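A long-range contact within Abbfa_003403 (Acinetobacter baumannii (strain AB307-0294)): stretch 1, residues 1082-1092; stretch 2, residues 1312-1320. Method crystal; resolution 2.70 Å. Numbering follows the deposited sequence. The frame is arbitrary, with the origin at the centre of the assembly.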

# COMPACT_ATOMS: atom_id res chain seq x y z
N GLU A 1082 6.08 -34.31 10.93
CA GLU A 1082 7.45 -34.21 11.43
C GLU A 1082 8.22 -35.49 11.07
O GLU A 1082 9.37 -35.41 10.64
CB GLU A 1082 7.47 -33.93 12.93
CG GLU A 1082 8.86 -33.76 13.52
CD GLU A 1082 9.67 -32.55 12.96
OE1 GLU A 1082 9.10 -31.47 12.67
OE2 GLU A 1082 10.90 -32.68 12.80
N LEU A 1083 7.57 -36.65 11.20
CA LEU A 1083 8.19 -37.92 10.81
C LEU A 1083 8.66 -37.91 9.35
O LEU A 1083 9.75 -38.39 9.04
CB LEU A 1083 7.23 -39.08 11.01
CG LEU A 1083 7.68 -40.44 10.45
CD1 LEU A 1083 8.80 -41.07 11.28
CD2 LEU A 1083 6.49 -41.37 10.31
N SER A 1084 7.83 -37.34 8.47
CA SER A 1084 8.11 -37.32 7.05
C SER A 1084 9.37 -36.49 6.75
O SER A 1084 10.06 -36.74 5.76
CB SER A 1084 6.92 -36.79 6.28
OG SER A 1084 7.02 -35.38 6.11
N ARG A 1085 9.67 -35.50 7.60
CA ARG A 1085 10.79 -34.61 7.34
C ARG A 1085 12.12 -35.33 7.51
O ARG A 1085 13.13 -34.89 7.01
CB ARG A 1085 10.72 -33.37 8.25
CG ARG A 1085 9.42 -32.57 8.06
CD ARG A 1085 9.37 -31.27 8.83
NE ARG A 1085 8.11 -30.56 8.54
CZ ARG A 1085 7.09 -30.42 9.39
NH1 ARG A 1085 7.13 -30.95 10.61
NH2 ARG A 1085 6.00 -29.76 9.02
N HIS A 1086 12.12 -36.47 8.19
CA HIS A 1086 13.36 -37.18 8.44
C HIS A 1086 13.45 -38.53 7.76
O HIS A 1086 14.47 -39.20 7.87
CB HIS A 1086 13.56 -37.37 9.95
CG HIS A 1086 13.37 -36.11 10.72
ND1 HIS A 1086 14.32 -35.11 10.75
CD2 HIS A 1086 12.33 -35.66 11.45
CE1 HIS A 1086 13.87 -34.10 11.48
NE2 HIS A 1086 12.66 -34.41 11.92
N LEU A 1087 12.38 -38.93 7.08
CA LEU A 1087 12.45 -40.14 6.27
C LEU A 1087 13.26 -39.87 5.00
O LEU A 1087 13.34 -38.73 4.51
CB LEU A 1087 11.06 -40.67 5.94
CG LEU A 1087 10.41 -41.51 7.06
CD1 LEU A 1087 8.96 -41.90 6.75
CD2 LEU A 1087 11.21 -42.76 7.38
N ASN A 1088 13.90 -40.91 4.51
CA ASN A 1088 14.63 -40.88 3.25
C ASN A 1088 13.74 -40.30 2.16
O ASN A 1088 12.72 -40.87 1.82
CB ASN A 1088 15.10 -42.30 2.91
CG ASN A 1088 15.82 -42.40 1.59
OD1 ASN A 1088 15.85 -41.45 0.80
ND2 ASN A 1088 16.39 -43.57 1.33
N PRO A 1089 14.13 -39.14 1.62
CA PRO A 1089 13.30 -38.42 0.64
C PRO A 1089 13.01 -39.17 -0.68
O PRO A 1089 12.20 -38.70 -1.47
CB PRO A 1089 14.11 -37.15 0.36
CG PRO A 1089 15.53 -37.49 0.79
CD PRO A 1089 15.36 -38.41 1.95
N ASN A 1090 13.67 -40.31 -0.92
CA ASN A 1090 13.40 -41.09 -2.12
C ASN A 1090 12.18 -42.01 -2.00
O ASN A 1090 11.80 -42.67 -2.96
CB ASN A 1090 14.62 -41.90 -2.51
CG ASN A 1090 15.73 -41.04 -3.05
OD1 ASN A 1090 15.65 -40.54 -4.18
ND2 ASN A 1090 16.77 -40.85 -2.25
N ARG A 1091 11.59 -42.06 -0.82
CA ARG A 1091 10.40 -42.85 -0.60
C ARG A 1091 9.17 -41.95 -0.61
O ARG A 1091 9.08 -41.01 0.19
CB ARG A 1091 10.47 -43.63 0.72
CG ARG A 1091 9.46 -44.79 0.81
CD ARG A 1091 9.30 -45.27 2.23
NE ARG A 1091 10.58 -45.59 2.86
CZ ARG A 1091 11.09 -46.81 2.87
NH1 ARG A 1091 10.43 -47.82 2.30
NH2 ARG A 1091 12.26 -47.02 3.46
N THR A 1092 8.25 -42.24 -1.52
CA THR A 1092 6.91 -41.67 -1.50
C THR A 1092 6.20 -42.04 -0.19
O THR A 1092 6.23 -43.20 0.23
CB THR A 1092 6.09 -42.16 -2.71
OG1 THR A 1092 6.77 -41.81 -3.92
CG2 THR A 1092 4.68 -41.56 -2.71
N THR A 1312 15.07 -45.77 12.17
CA THR A 1312 14.76 -47.17 12.43
C THR A 1312 13.98 -47.76 11.27
O THR A 1312 14.27 -48.86 10.81
CB THR A 1312 13.98 -47.35 13.72
OG1 THR A 1312 14.82 -47.00 14.83
CG2 THR A 1312 13.54 -48.77 13.86
N ILE A 1313 12.99 -47.00 10.79
CA ILE A 1313 12.19 -47.42 9.65
C ILE A 1313 13.06 -47.58 8.42
O ILE A 1313 12.95 -48.58 7.71
CB ILE A 1313 11.06 -46.42 9.34
CG1 ILE A 1313 10.04 -46.39 10.47
CG2 ILE A 1313 10.38 -46.73 8.00
CD1 ILE A 1313 8.94 -45.38 10.26
N ASP A 1314 13.92 -46.60 8.16
CA ASP A 1314 14.77 -46.64 6.97
C ASP A 1314 15.82 -47.77 7.01
O ASP A 1314 16.13 -48.38 5.98
CB ASP A 1314 15.46 -45.30 6.75
CG ASP A 1314 14.53 -44.27 6.07
OD1 ASP A 1314 13.58 -44.67 5.34
OD2 ASP A 1314 14.77 -43.04 6.26
N GLN A 1315 16.35 -48.06 8.20
CA GLN A 1315 17.32 -49.15 8.34
C GLN A 1315 16.66 -50.53 8.28
O GLN A 1315 17.27 -51.50 7.81
CB GLN A 1315 18.10 -48.99 9.64
CG GLN A 1315 18.90 -47.69 9.72
CD GLN A 1315 19.57 -47.49 11.07
OE1 GLN A 1315 19.27 -48.20 12.04
NE2 GLN A 1315 20.48 -46.53 11.15
N MET A 1316 15.42 -50.62 8.74
CA MET A 1316 14.69 -51.89 8.74
C MET A 1316 14.13 -52.23 7.35
O MET A 1316 14.05 -53.40 6.97
CB MET A 1316 13.57 -51.82 9.78
CG MET A 1316 12.79 -53.11 10.02
SD MET A 1316 13.75 -54.53 10.63
CE MET A 1316 14.84 -53.72 11.84
N TYR A 1317 13.75 -51.19 6.59
CA TYR A 1317 13.22 -51.34 5.24
C TYR A 1317 13.98 -50.48 4.23
O TYR A 1317 13.44 -49.48 3.74
CB TYR A 1317 11.73 -50.96 5.20
CG TYR A 1317 10.85 -51.80 6.10
CD1 TYR A 1317 10.47 -53.09 5.73
CD2 TYR A 1317 10.41 -51.31 7.33
CE1 TYR A 1317 9.67 -53.87 6.55
CE2 TYR A 1317 9.62 -52.08 8.16
CZ TYR A 1317 9.25 -53.35 7.77
OH TYR A 1317 8.46 -54.12 8.59
N PRO A 1318 15.22 -50.87 3.91
CA PRO A 1318 16.05 -50.09 2.98
C PRO A 1318 15.43 -49.94 1.60
O PRO A 1318 14.62 -50.77 1.19
CB PRO A 1318 17.35 -50.91 2.88
CG PRO A 1318 17.31 -51.88 4.00
CD PRO A 1318 15.86 -52.14 4.29
N ILE A 1319 15.83 -48.88 0.91
CA ILE A 1319 15.50 -48.68 -0.49
C ILE A 1319 16.76 -48.19 -1.18
O ILE A 1319 17.45 -47.31 -0.66
CB ILE A 1319 14.35 -47.67 -0.69
CG1 ILE A 1319 14.69 -46.32 -0.04
CG2 ILE A 1319 13.05 -48.21 -0.12
CD1 ILE A 1319 13.68 -45.24 -0.31
N PRO A 1320 17.08 -48.77 -2.35
CA PRO A 1320 18.30 -48.47 -3.12
C PRO A 1320 18.65 -46.98 -3.27
O PRO A 1320 17.86 -46.17 -3.75
CB PRO A 1320 17.99 -49.09 -4.48
CG PRO A 1320 17.14 -50.27 -4.15
CD PRO A 1320 16.28 -49.84 -2.98

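Two segments whose touching residues are at least 223 positions apart in sequence meet where each leaves a helix, burying 463 Å² between them; their CA atoms come nearest at Asn 1088 and Asp 1314 (6.9 Å) and at Arg 1091 and Ile 1319 (7.7 Å). Stretch 1 opens in helix, and Glu 1082, out of reach of stretch 2, braces its own segment: its OE1 accepts a salt-bridged hydrogen bond from Arg 1085 NH1 (2.9 Å), and its OE2 one from His 1086 NE2 (2.6 Å). The first contact is apolar and loose, Leu 1083 CD1 lying 4.4 Å from Ile 1313 CD1. Four residues on, Leu 1087 brings CD2 to 4.1 Å from Ile 1313 CG2, so the two leucines share one isoleucine as a greasy patch beside the polar centre. There Asp 1314, on the last turn of its helix, uses both carboxylate oxygens. Asp 1314 OD2 accepts a hydrogen bond from the backbone Asn 1088 N (2.9 Å, 150°), while OD1 faces Arg 1091. Asn 1088 also begins a type I turn, closed by Arg 1091 N to Asn 1088 O at 3.1 Å. Asn 1088 OD1 reinforces the turn, accepting from Asn 1090 N (3.0 Å) and Asn 1090 ND2 (3.2 Å), and Asn 1088 ND2 lies 3.5 Å from Ile 1319 CG1. Pro 1089, within the turn, points away, whereas Asn 1090 points toward stretch 2 and sets CB 4.1 Å from Ile 1319 CD1. The turn delivers Arg 1091, whose NH2 bonds to two acceptors near the guanidinium plane: Tyr 1317 O, freed just past the helix, at 2.7 Å and 171°, and Asp 1314 OD1 at 3.3 Å, a longer salt bridge. Ile 1319 covers one guanidinium face, with CG2 3.6 Å from Arg 1091 NH1, although this isoleucine is poorly ordered.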